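Local coordinates for uncharacterized protein BF1531 (Bacteroides fragilis, PDB 3SLR) that binds magnesium through its HAD-like phosphatase domain and probably hydrolyses ester bonds, its true substrate being unknown, at residues N102-R113 with Q150-I161. Numbering follows the deposited sequence.
Sequences NKLADDRLDFVR and QLTKLNYELMNI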
loop_
_atom_site.group_PDB
_atom_site.type_symbol
_atom_site.label_atom_id
_atom_site.label_comp_id
_atom_site.label_asym_id
_atom_site.label_seq_id
_atom_site.Cartn_x
_atom_site.Cartn_y
_atom_site.Cartn_z
ATOM N N ASN A 102 -4.532 -29.622 11.886
ATOM C CA ASN A 102 -4.352 -28.863 13.122
ATOM C C ASN A 102 -2.980 -28.208 13.191
ATOM O O ASN A 102 -2.751 -27.305 13.998
ATOM C CB ASN A 102 -4.548 -29.775 14.338
ATOM C CG ASN A 102 -5.957 -29.733 14.873
ATOM O OD1 ASN A 102 -6.508 -28.659 15.106
ATOM N ND2 ASN A 102 -6.557 -30.906 15.067
ATOM N N LYS A 103 -2.070 -28.664 12.334
ATOM C CA LYS A 103 -0.701 -28.166 12.325
ATOM C C LYS A 103 -0.407 -27.315 11.092
ATOM O O LYS A 103 0.745 -26.962 10.852
ATOM C CB LYS A 103 0.292 -29.337 12.365
ATOM C CG LYS A 103 0.285 -30.118 13.671
ATOM C CD LYS A 103 1.203 -31.323 13.605
ATOM C CE LYS A 103 1.126 -32.142 14.889
ATOM N NZ LYS A 103 1.635 -33.535 14.696
ATOM N N LEU A 104 -1.435 -26.998 10.305
ATOM C CA LEU A 104 -1.227 -26.270 9.047
ATOM C C LEU A 104 -0.511 -24.945 9.289
ATOM O O LEU A 104 0.553 -24.682 8.733
ATOM C CB LEU A 104 -2.561 -26.003 8.338
ATOM C CG LEU A 104 -2.439 -25.452 6.908
ATOM C CD1 LEU A 104 -1.979 -26.542 5.956
ATOM C CD2 LEU A 104 -3.754 -24.868 6.439
ATOM N N ALA A 105 -1.108 -24.096 10.114
ATOM C CA ALA A 105 -0.499 -22.808 10.414
ATOM C C ALA A 105 0.873 -22.962 11.061
ATOM O O ALA A 105 1.835 -22.308 10.650
ATOM C CB ALA A 105 -1.412 -21.970 11.291
ATOM N N ASP A 106 0.957 -23.813 12.081
ATOM C CA ASP A 106 2.221 -24.004 12.800
ATOM C C ASP A 106 3.366 -24.415 11.873
ATOM O O ASP A 106 4.468 -23.886 11.971
ATOM C CB ASP A 106 2.067 -25.038 13.917
ATOM C CG ASP A 106 1.243 -24.525 15.089
ATOM O OD1 ASP A 106 1.195 -23.294 15.297
ATOM O OD2 ASP A 106 0.654 -25.364 15.807
ATOM N N ASP A 107 3.107 -25.355 10.976
ATOM C CA ASP A 107 4.151 -25.816 10.063
ATOM C C ASP A 107 4.625 -24.709 9.120
ATOM O O ASP A 107 5.827 -24.559 8.867
ATOM C CB ASP A 107 3.670 -27.017 9.242
ATOM C CG ASP A 107 3.537 -28.288 10.074
ATOM O OD1 ASP A 107 4.042 -28.329 11.220
ATOM O OD2 ASP A 107 2.934 -29.259 9.570
ATOM N N ARG A 108 3.670 -23.950 8.589
ATOM C CA ARG A 108 3.983 -22.868 7.667
ATOM C C ARG A 108 4.764 -21.805 8.431
ATOM O O ARG A 108 5.779 -21.293 7.940
ATOM C CB ARG A 108 2.685 -22.300 7.066
ATOM C CG ARG A 108 2.864 -21.129 6.093
ATOM C CD ARG A 108 3.872 -21.430 4.977
ATOM N NE ARG A 108 3.659 -22.704 4.262
ATOM C CZ ARG A 108 2.939 -22.847 3.146
ATOM N NH1 ARG A 108 2.297 -21.816 2.612
ATOM N NH2 ARG A 108 2.837 -24.038 2.566
ATOM N N LEU A 109 4.320 -21.515 9.653
ATOM C CA LEU A 109 5.005 -20.533 10.495
ATOM C C LEU A 109 6.433 -20.983 10.802
ATOM O O LEU A 109 7.349 -20.174 10.804
ATOM C CB LEU A 109 4.229 -20.274 11.789
ATOM C CG LEU A 109 2.912 -19.509 11.634
ATOM C CD1 LEU A 109 2.080 -19.663 12.882
ATOM C CD2 LEU A 109 3.210 -18.031 11.368
ATOM N N ASP A 110 6.623 -22.277 11.044
ATOM C CA ASP A 110 7.968 -22.801 11.242
ATOM C C ASP A 110 8.847 -22.538 10.017
ATOM O O ASP A 110 10.015 -22.154 10.149
ATOM C CB ASP A 110 7.939 -24.304 11.561
ATOM C CG ASP A 110 7.496 -24.594 12.992
ATOM O OD1 ASP A 110 7.478 -23.657 13.820
ATOM O OD2 ASP A 110 7.177 -25.770 13.289
ATOM N N PHE A 111 8.299 -22.753 8.823
ATOM C CA PHE A 111 9.087 -22.521 7.622
ATOM C C PHE A 111 9.448 -21.042 7.502
ATOM O O PHE A 111 10.580 -20.687 7.152
ATOM C CB PHE A 111 8.365 -22.962 6.352
ATOM C CG PHE A 111 9.125 -22.606 5.110
ATOM C CD1 PHE A 111 10.259 -23.323 4.755
ATOM C CD2 PHE A 111 8.747 -21.527 4.331
ATOM C CE1 PHE A 111 10.995 -22.980 3.628
ATOM C CE2 PHE A 111 9.477 -21.174 3.199
ATOM C CZ PHE A 111 10.605 -21.907 2.847
ATOM N N VAL A 112 8.477 -20.175 7.784
ATOM C CA VAL A 112 8.735 -18.740 7.729
ATOM C C VAL A 112 9.849 -18.328 8.702
ATOM O O VAL A 112 10.753 -17.568 8.336
ATOM C CB VAL A 112 7.452 -17.930 7.962
ATOM C CG1 VAL A 112 7.767 -16.436 8.046
ATOM C CG2 VAL A 112 6.459 -18.206 6.845
ATOM N N ARG A 113 9.803 -18.837 9.931
ATOM C CA ARG A 113 10.869 -18.534 10.891
ATOM C C ARG A 113 12.224 -19.052 10.419
ATOM O O ARG A 113 13.251 -18.389 10.592
ATOM C CB ARG A 113 10.540 -19.100 12.275
ATOM C CG ARG A 113 9.334 -18.428 12.924
ATOM C CD ARG A 113 9.296 -18.659 14.432
ATOM N NE ARG A 113 10.285 -17.826 15.118
ATOM C CZ ARG A 113 10.225 -17.508 16.410
ATOM N NH1 ARG A 113 9.220 -17.958 17.155
ATOM N NH2 ARG A 113 11.165 -16.741 16.957
ATOM N N GLN A 150 -7.322 -22.137 10.678
ATOM C CA GLN A 150 -5.881 -22.200 10.463
ATOM C C GLN A 150 -5.351 -20.960 9.752
ATOM O O GLN A 150 -4.282 -20.449 10.094
ATOM C CB GLN A 150 -5.505 -23.477 9.716
ATOM C CG GLN A 150 -5.676 -24.713 10.588
ATOM C CD GLN A 150 -4.709 -24.704 11.763
ATOM O OE1 GLN A 150 -3.513 -24.437 11.592
ATOM N NE2 GLN A 150 -5.223 -24.978 12.961
ATOM N N LEU A 151 -6.096 -20.470 8.765
ATOM C CA LEU A 151 -5.642 -19.287 8.029
ATOM C C LEU A 151 -5.663 -18.021 8.890
ATOM O O LEU A 151 -4.773 -17.189 8.803
ATOM C CB LEU A 151 -6.472 -19.079 6.761
ATOM C CG LEU A 151 -5.676 -18.292 5.718
ATOM C CD1 LEU A 151 -4.526 -19.170 5.263
ATOM C CD2 LEU A 151 -6.528 -17.901 4.520
ATOM N N THR A 152 -6.690 -17.884 9.716
ATOM C CA THR A 152 -6.811 -16.751 10.623
ATOM C C THR A 152 -5.679 -16.747 11.653
ATOM O O THR A 152 -5.068 -15.710 11.924
ATOM C CB THR A 152 -8.182 -16.776 11.316
ATOM O OG1 THR A 152 -9.206 -16.805 10.316
ATOM C CG2 THR A 152 -8.372 -15.538 12.217
ATOM N N LYS A 153 -5.392 -17.916 12.209
ATOM C CA LYS A 153 -4.240 -18.092 13.092
ATOM C C LYS A 153 -2.940 -17.736 12.364
ATOM O O LYS A 153 -2.104 -16.980 12.876
ATOM C CB LYS A 153 -4.181 -19.545 13.598
ATOM C CG LYS A 153 -2.901 -19.901 14.356
ATOM C CD LYS A 153 -2.955 -21.345 14.873
ATOM C CE LYS A 153 -1.603 -21.804 15.420
ATOM N NZ LYS A 153 -1.670 -23.201 15.962
ATOM N N LEU A 154 -2.762 -18.297 11.170
ATOM C CA LEU A 154 -1.557 -18.041 10.379
ATOM C C LEU A 154 -1.315 -16.543 10.140
ATOM O O LEU A 154 -0.210 -16.054 10.346
ATOM C CB LEU A 154 -1.624 -18.797 9.051
ATOM C CG LEU A 154 -0.490 -18.633 8.031
ATOM C CD1 LEU A 154 0.860 -18.992 8.635
ATOM C CD2 LEU A 154 -0.778 -19.496 6.813
ATOM N N ASN A 155 -2.338 -15.814 9.702
ATOM C CA ASN A 155 -2.142 -14.397 9.379
ATOM C C ASN A 155 -1.806 -13.579 10.615
ATOM O O ASN A 155 -1.008 -12.631 10.557
ATOM C CB ASN A 155 -3.362 -13.813 8.664
ATOM C CG ASN A 155 -3.353 -14.105 7.188
ATOM O OD1 ASN A 155 -2.305 -14.039 6.549
ATOM N ND2 ASN A 155 -4.510 -14.460 6.635
ATOM N N TYR A 156 -2.411 -13.950 11.737
ATOM C CA TYR A 156 -2.126 -13.282 13.004
ATOM C C TYR A 156 -0.676 -13.507 13.424
ATOM O O TYR A 156 0.048 -12.557 13.716
ATOM C CB TYR A 156 -3.090 -13.750 14.101
ATOM C CG TYR A 156 -2.733 -13.243 15.489
ATOM C CD1 TYR A 156 -2.756 -11.884 15.787
ATOM C CD2 TYR A 156 -2.372 -14.133 16.496
ATOM C CE1 TYR A 156 -2.421 -11.422 17.056
ATOM C CE2 TYR A 156 -2.038 -13.687 17.759
ATOM C CZ TYR A 156 -2.063 -12.333 18.033
ATOM O OH TYR A 156 -1.727 -11.912 19.292
ATOM N N GLU A 157 -0.246 -14.762 13.434
ATOM C CA GLU A 157 1.123 -15.071 13.849
ATOM C C GLU A 157 2.175 -14.531 12.880
ATOM O O GLU A 157 3.279 -14.195 13.291
ATOM C CB GLU A 157 1.306 -16.579 14.053
ATOM C CG GLU A 157 0.472 -17.147 15.197
ATOM C CD GLU A 157 0.785 -16.519 16.554
ATOM O OE1 GLU A 157 1.801 -15.793 16.684
ATOM O OE2 GLU A 157 0.004 -16.755 17.500
ATOM N N LEU A 158 1.838 -14.446 11.593
ATOM C CA LEU A 158 2.740 -13.826 10.631
ATOM C C LEU A 158 3.031 -12.393 11.027
ATOM O O LEU A 158 4.154 -11.914 10.884
ATOM C CB LEU A 158 2.149 -13.849 9.220
ATOM C CG LEU A 158 2.337 -15.113 8.395
ATOM C CD1 LEU A 158 1.525 -14.978 7.110
ATOM C CD2 LEU A 158 3.823 -15.339 8.097
HETATM N N MSE A 159 2.020 -11.690 11.521
HETATM C CA MSE A 159 2.266 -10.316 11.946
HETATM C C MSE A 159 3.215 -10.264 13.144
HETATM O O MSE A 159 4.088 -9.389 13.229
HETATM C CB MSE A 159 0.949 -9.601 12.230
HETATM C CG MSE A 159 0.100 -9.495 10.985
HETATM SE SE MSE A 159 -1.392 -8.242 11.218
HETATM C CE MSE A 159 -2.290 -8.572 9.494
ATOM N N ASN A 160 3.053 -11.210 14.064
ATOM C CA ASN A 160 3.965 -11.321 15.193
ATOM C C ASN A 160 5.389 -11.649 14.743
ATOM O O ASN A 160 6.352 -11.118 15.293
ATOM C CB ASN A 160 3.445 -12.325 16.224
ATOM C CG ASN A 160 2.145 -11.866 16.873
ATOM O OD1 ASN A 160 1.886 -10.666 16.977
ATOM N ND2 ASN A 160 1.319 -12.821 17.305
ATOM N N ILE A 161 5.530 -12.495 13.724
ATOM C CA ILE A 161 6.858 -12.741 13.162
ATOM C C ILE A 161 7.475 -11.446 12.625
ATOM O O ILE A 161 8.658 -11.177 12.852
ATOM C CB ILE A 161 6.841 -13.832 12.072
ATOM C CG1 ILE A 161 6.543 -15.196 12.695
ATOM C CG2 ILE A 161 8.184 -13.887 11.327
ATOM C CD1 ILE A 161 6.361 -16.287 11.663
HETATM O O HOH W 1 -1.509 -24.857 13.360
HETATM O O HOH W 2 -4.121 -25.269 15.534
#
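Gln150 reaches across to the first turn of helix 104-118 and takes the backbone N-H of Ala105 on its amide oxygen, OE1 lying 2.8 Å from Ala105 N. The bond is nearly straight (166°) and lies in the plane of the glutamine carbonyl. A bend at chi2 (-65°) turns the Gln150 amide toward the start of that helix, where Lys103 is the N-cap residue. A water 2.7 Å from the same OE1 also joins Asn102 O, Asp106 N and Lys153 NZ; a second water links Asn102 O to Gln150 NE2 and Lys153 NZ. NE2 has a further acceptor in Gln144 O, so the amide is gripped at both ends. One turn on, the extended Lys153 passes the methyl of Ala105 and sets NZ 2.9 Å from Asp106 OD1, approaching it from above the carboxylate plane in a salt bridge. Beyond this polar end the contact is apolar. Leu109 is a knob in the hole formed by Leu154, Glu157, Leu158 and Ile161: its CD1 presses on Glu157 CB at 3.4 Å, while CD2 meets Ile161 CD1 at 3.6 Å. That Ile161 methyl also touches Val112 CG1 and the aliphatic CG of Arg113. Leu154 CD1 lies 3.7 Å from Leu109 CG, and Ala105 brings the backbones closest, its CA 4.9 Å from that of Leu154. The helices, crossing at -29°, pack beside each other on the five-stranded parallel sheet of the FkbH N-terminal domain, with Val112 and Leu158 both resting on Tyr125 of strand 122-126. The chemistry is thus divided: apolar side chains centred on the Leu109 knob join the later turns, while Gln150 and one water accept the N-H groups of Ala105 and Asp106 at the start of helix 104-118 and Lys153 bridges to Asp106.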